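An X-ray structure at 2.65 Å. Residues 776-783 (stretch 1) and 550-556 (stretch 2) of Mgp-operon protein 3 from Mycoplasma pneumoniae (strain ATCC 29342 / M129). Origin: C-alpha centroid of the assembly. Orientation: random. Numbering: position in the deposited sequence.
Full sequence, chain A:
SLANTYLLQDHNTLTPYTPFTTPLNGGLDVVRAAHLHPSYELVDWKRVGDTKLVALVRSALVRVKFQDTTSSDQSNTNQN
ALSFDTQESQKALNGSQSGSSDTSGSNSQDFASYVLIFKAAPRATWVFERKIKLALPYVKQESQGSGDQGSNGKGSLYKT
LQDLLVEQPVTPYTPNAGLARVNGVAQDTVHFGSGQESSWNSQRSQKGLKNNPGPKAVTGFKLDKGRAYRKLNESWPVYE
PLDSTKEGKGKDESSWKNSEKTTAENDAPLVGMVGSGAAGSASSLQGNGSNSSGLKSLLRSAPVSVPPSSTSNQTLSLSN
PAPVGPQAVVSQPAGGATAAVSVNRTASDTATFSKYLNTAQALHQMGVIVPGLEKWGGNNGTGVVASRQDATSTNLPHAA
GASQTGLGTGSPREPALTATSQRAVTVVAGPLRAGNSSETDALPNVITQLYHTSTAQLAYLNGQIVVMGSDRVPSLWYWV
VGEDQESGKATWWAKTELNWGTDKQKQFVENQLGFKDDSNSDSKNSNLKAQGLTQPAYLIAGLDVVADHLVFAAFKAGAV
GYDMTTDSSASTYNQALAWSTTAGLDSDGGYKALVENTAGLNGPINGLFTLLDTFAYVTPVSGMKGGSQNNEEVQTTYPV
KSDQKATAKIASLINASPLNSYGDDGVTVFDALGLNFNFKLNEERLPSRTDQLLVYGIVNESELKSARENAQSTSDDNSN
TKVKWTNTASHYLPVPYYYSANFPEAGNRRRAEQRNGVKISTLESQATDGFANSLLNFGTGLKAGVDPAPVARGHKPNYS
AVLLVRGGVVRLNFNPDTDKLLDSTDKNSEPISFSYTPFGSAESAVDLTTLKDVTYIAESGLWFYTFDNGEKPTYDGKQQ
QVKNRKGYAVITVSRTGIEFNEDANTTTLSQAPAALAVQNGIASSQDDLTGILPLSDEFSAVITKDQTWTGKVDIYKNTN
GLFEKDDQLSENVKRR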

# COMPACT_ATOMS: atom_id res chain seq x y z
N LEU A 776 8.04 -3.10 -8.12
CA LEU A 776 7.18 -2.84 -6.98
C LEU A 776 6.04 -3.80 -6.85
O LEU A 776 5.34 -4.06 -7.83
CB LEU A 776 6.66 -1.39 -7.01
CG LEU A 776 7.66 -0.30 -7.38
CD1 LEU A 776 6.97 0.99 -7.72
CD2 LEU A 776 8.71 -0.09 -6.30
N ASN A 777 5.83 -4.31 -5.63
CA ASN A 777 4.72 -5.21 -5.36
C ASN A 777 3.45 -4.42 -5.09
O ASN A 777 3.50 -3.26 -4.70
CB ASN A 777 5.04 -6.22 -4.27
CG ASN A 777 4.32 -7.53 -4.45
OD1 ASN A 777 3.42 -7.68 -5.27
ND2 ASN A 777 4.69 -8.52 -3.67
N PHE A 778 2.30 -5.05 -5.34
CA PHE A 778 0.99 -4.43 -5.18
C PHE A 778 0.03 -5.49 -4.64
O PHE A 778 0.12 -6.64 -5.02
CB PHE A 778 0.55 -3.87 -6.54
CG PHE A 778 -0.92 -3.56 -6.72
CD1 PHE A 778 -1.45 -2.34 -6.32
CD2 PHE A 778 -1.76 -4.46 -7.36
CE1 PHE A 778 -2.79 -2.05 -6.52
CE2 PHE A 778 -3.10 -4.16 -7.56
CZ PHE A 778 -3.61 -2.95 -7.13
N GLY A 779 -0.84 -5.08 -3.74
CA GLY A 779 -1.83 -5.95 -3.12
C GLY A 779 -3.22 -5.37 -3.20
O GLY A 779 -3.41 -4.19 -2.94
N THR A 780 -4.20 -6.21 -3.57
CA THR A 780 -5.58 -5.79 -3.75
C THR A 780 -6.58 -6.90 -3.41
O THR A 780 -6.25 -8.09 -3.44
CB THR A 780 -5.77 -5.28 -5.22
OG1 THR A 780 -7.04 -4.64 -5.37
CG2 THR A 780 -5.63 -6.38 -6.27
N GLY A 781 -7.81 -6.49 -3.14
CA GLY A 781 -8.96 -7.35 -2.91
C GLY A 781 -8.94 -8.22 -1.68
O GLY A 781 -9.19 -9.42 -1.79
N LEU A 782 -8.72 -7.63 -0.49
CA LEU A 782 -8.79 -8.43 0.72
C LEU A 782 -10.25 -8.82 1.01
O LEU A 782 -11.12 -7.94 1.04
CB LEU A 782 -8.16 -7.76 1.95
CG LEU A 782 -8.20 -8.64 3.20
CD1 LEU A 782 -6.91 -9.38 3.40
CD2 LEU A 782 -8.60 -7.87 4.40
N LYS A 783 -10.51 -10.13 1.14
CA LYS A 783 -11.83 -10.65 1.45
C LYS A 783 -11.71 -11.81 2.41
O LYS A 783 -10.96 -12.76 2.17
CB LYS A 783 -12.56 -11.12 0.18
CG LYS A 783 -13.89 -10.44 -0.05
CD LYS A 783 -15.02 -10.97 0.81
CE LYS A 783 -16.36 -10.43 0.34
NZ LYS A 783 -16.44 -8.94 0.40
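Stretch 2 550-556: LVFAAFK

Stretch 2, residues 550-556, is extended throughout as a β-strand that begins earlier in the chain, and it runs against the strand of stretch 1 in almost exactly the opposite direction: the angle between their N-to-C directions is 175°. The two axes come no nearer than 7.5 Å, too far apart for neighbours in one sheet, and no hydrogen bond joins the two stretches. The contact is therefore made by side chains packing across a gap between backbones. In register, Gly-779 CA lies 7.0 Å from Ala-554 CA, and Leu-782 CA lies 6.8 Å from Ala-553 CA.

The alternation of an extended chain decides which side chains of stretch 2 face stretch 1. The CA-to-CB bonds of Val-551, Ala-553 and Phe-555 point toward stretch 1, whereas those of Phe-552 and Ala-554 point away. On the facing side of stretch 1 are Asn-777 and Leu-782; Phe-778, Thr-780 and Lys-783 direct their CB atoms away. Strict alternation is broken at Gly-781, whose phi/psi of 67/53 lies far from the β region. Positive phi by itself favours glycine, which pays little for it because it has no CB to crowd the backbone.

Leu-782 fills one end of the contact. With chi1 at -178° (t) and chi2 at 97°, between wells, it places its two methyls over different parts of stretch 2. Its CD1 meets Ala-553 CB at 3.6 Å, while its CD2 lies 3.5 Å from Val-551 O, 3.7 Å from Phe-552 CA and 4.0 Å from Val-551 CG1. The off-well chi2 thus accompanies a close fit, with one branch against the alanine methyl and the other against backbone and valine. The small side chain of Ala-553 suits this position, since it offers an apolar surface while Leu-782 CA is only 6.8 Å from its own CA. Val-551, at chi1 164° (t), adds a branched apolar wall next to it.

At the other end, Phe-555 supplies the bulk. Its chi1 of -96° is also between wells, and its chi2 is -78°. The ring reaches the backbone of stretch 1, with Phe-555 CE2 at 3.7 Å from Phe-778 C and 3.6 Å from Gly-779 N, the latter near the ring plane at its edge. Here the absence of a side chain matters: an ideal CB on Gly-779 would point toward stretch 2 and lie just 3.3 Å from Phe-555 CE2, a tight approach. Glycine lets the aromatic edge settle against the main chain.

Asn-777 completes this end, its ND2 standing 3.4 Å from Phe-555 CZ. Its chi1 is -150° (t) and its chi2 -10°, and the side chain turns back on its own backbone so that its OD1 accepts a hydrogen bond from Phe-778 N, with 2.9 Å between those two atoms. Both OD1 and ND2 also find hydrogen-bonding partners elsewhere in the structure, so a polar amide can be buried beside an aromatic ring without leaving its polar atoms unsatisfied.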

# COMPACT_ATOMS: atom_id res chain seq x y z
N LEU A 550 -12.41 -7.24 12.79
CA LEU A 550 -11.94 -6.62 11.55
C LEU A 550 -10.62 -7.26 11.13
O LEU A 550 -9.70 -7.42 11.93
CB LEU A 550 -11.78 -5.10 11.71
CG LEU A 550 -11.25 -4.35 10.47
CD1 LEU A 550 -12.37 -4.01 9.51
CD2 LEU A 550 -10.45 -3.12 10.85
N VAL A 551 -10.52 -7.61 9.85
CA VAL A 551 -9.33 -8.18 9.26
C VAL A 551 -8.85 -7.19 8.18
O VAL A 551 -9.67 -6.62 7.46
CB VAL A 551 -9.62 -9.60 8.73
CG1 VAL A 551 -8.54 -10.07 7.77
CG2 VAL A 551 -9.77 -10.59 9.88
N PHE A 552 -7.54 -6.93 8.13
CA PHE A 552 -6.95 -6.03 7.14
C PHE A 552 -5.60 -6.55 6.66
O PHE A 552 -4.97 -7.40 7.30
CB PHE A 552 -6.83 -4.59 7.71
CG PHE A 552 -5.61 -4.37 8.58
CD1 PHE A 552 -5.59 -4.79 9.91
CD2 PHE A 552 -4.46 -3.79 8.05
CE1 PHE A 552 -4.45 -4.62 10.69
CE2 PHE A 552 -3.31 -3.64 8.83
CZ PHE A 552 -3.31 -4.06 10.15
N ALA A 553 -5.14 -5.99 5.52
CA ALA A 553 -3.86 -6.28 4.89
C ALA A 553 -3.46 -5.07 4.08
O ALA A 553 -4.31 -4.40 3.47
CB ALA A 553 -3.94 -7.50 3.99
N ALA A 554 -2.17 -4.76 4.11
CA ALA A 554 -1.60 -3.60 3.44
C ALA A 554 -0.12 -3.82 3.20
O ALA A 554 0.51 -4.64 3.88
CB ALA A 554 -1.80 -2.36 4.30
N PHE A 555 0.45 -3.07 2.26
CA PHE A 555 1.89 -3.09 2.06
C PHE A 555 2.39 -1.88 2.82
O PHE A 555 1.75 -0.83 2.81
CB PHE A 555 2.27 -2.97 0.59
CG PHE A 555 2.52 -4.29 -0.06
CD1 PHE A 555 3.72 -4.97 0.14
CD2 PHE A 555 1.56 -4.88 -0.88
CE1 PHE A 555 3.94 -6.22 -0.45
CE2 PHE A 555 1.78 -6.12 -1.47
CZ PHE A 555 2.97 -6.78 -1.24
N LYS A 556 3.51 -2.04 3.53
CA LYS A 556 4.13 -0.95 4.26
C LYS A 556 4.73 -0.05 3.19
O LYS A 556 5.51 -0.52 2.35
CB LYS A 556 5.22 -1.51 5.19
CG LYS A 556 6.02 -0.45 5.95
CD LYS A 556 7.43 -0.94 6.29
CE LYS A 556 8.47 -0.48 5.29
NZ LYS A 556 8.87 0.95 5.52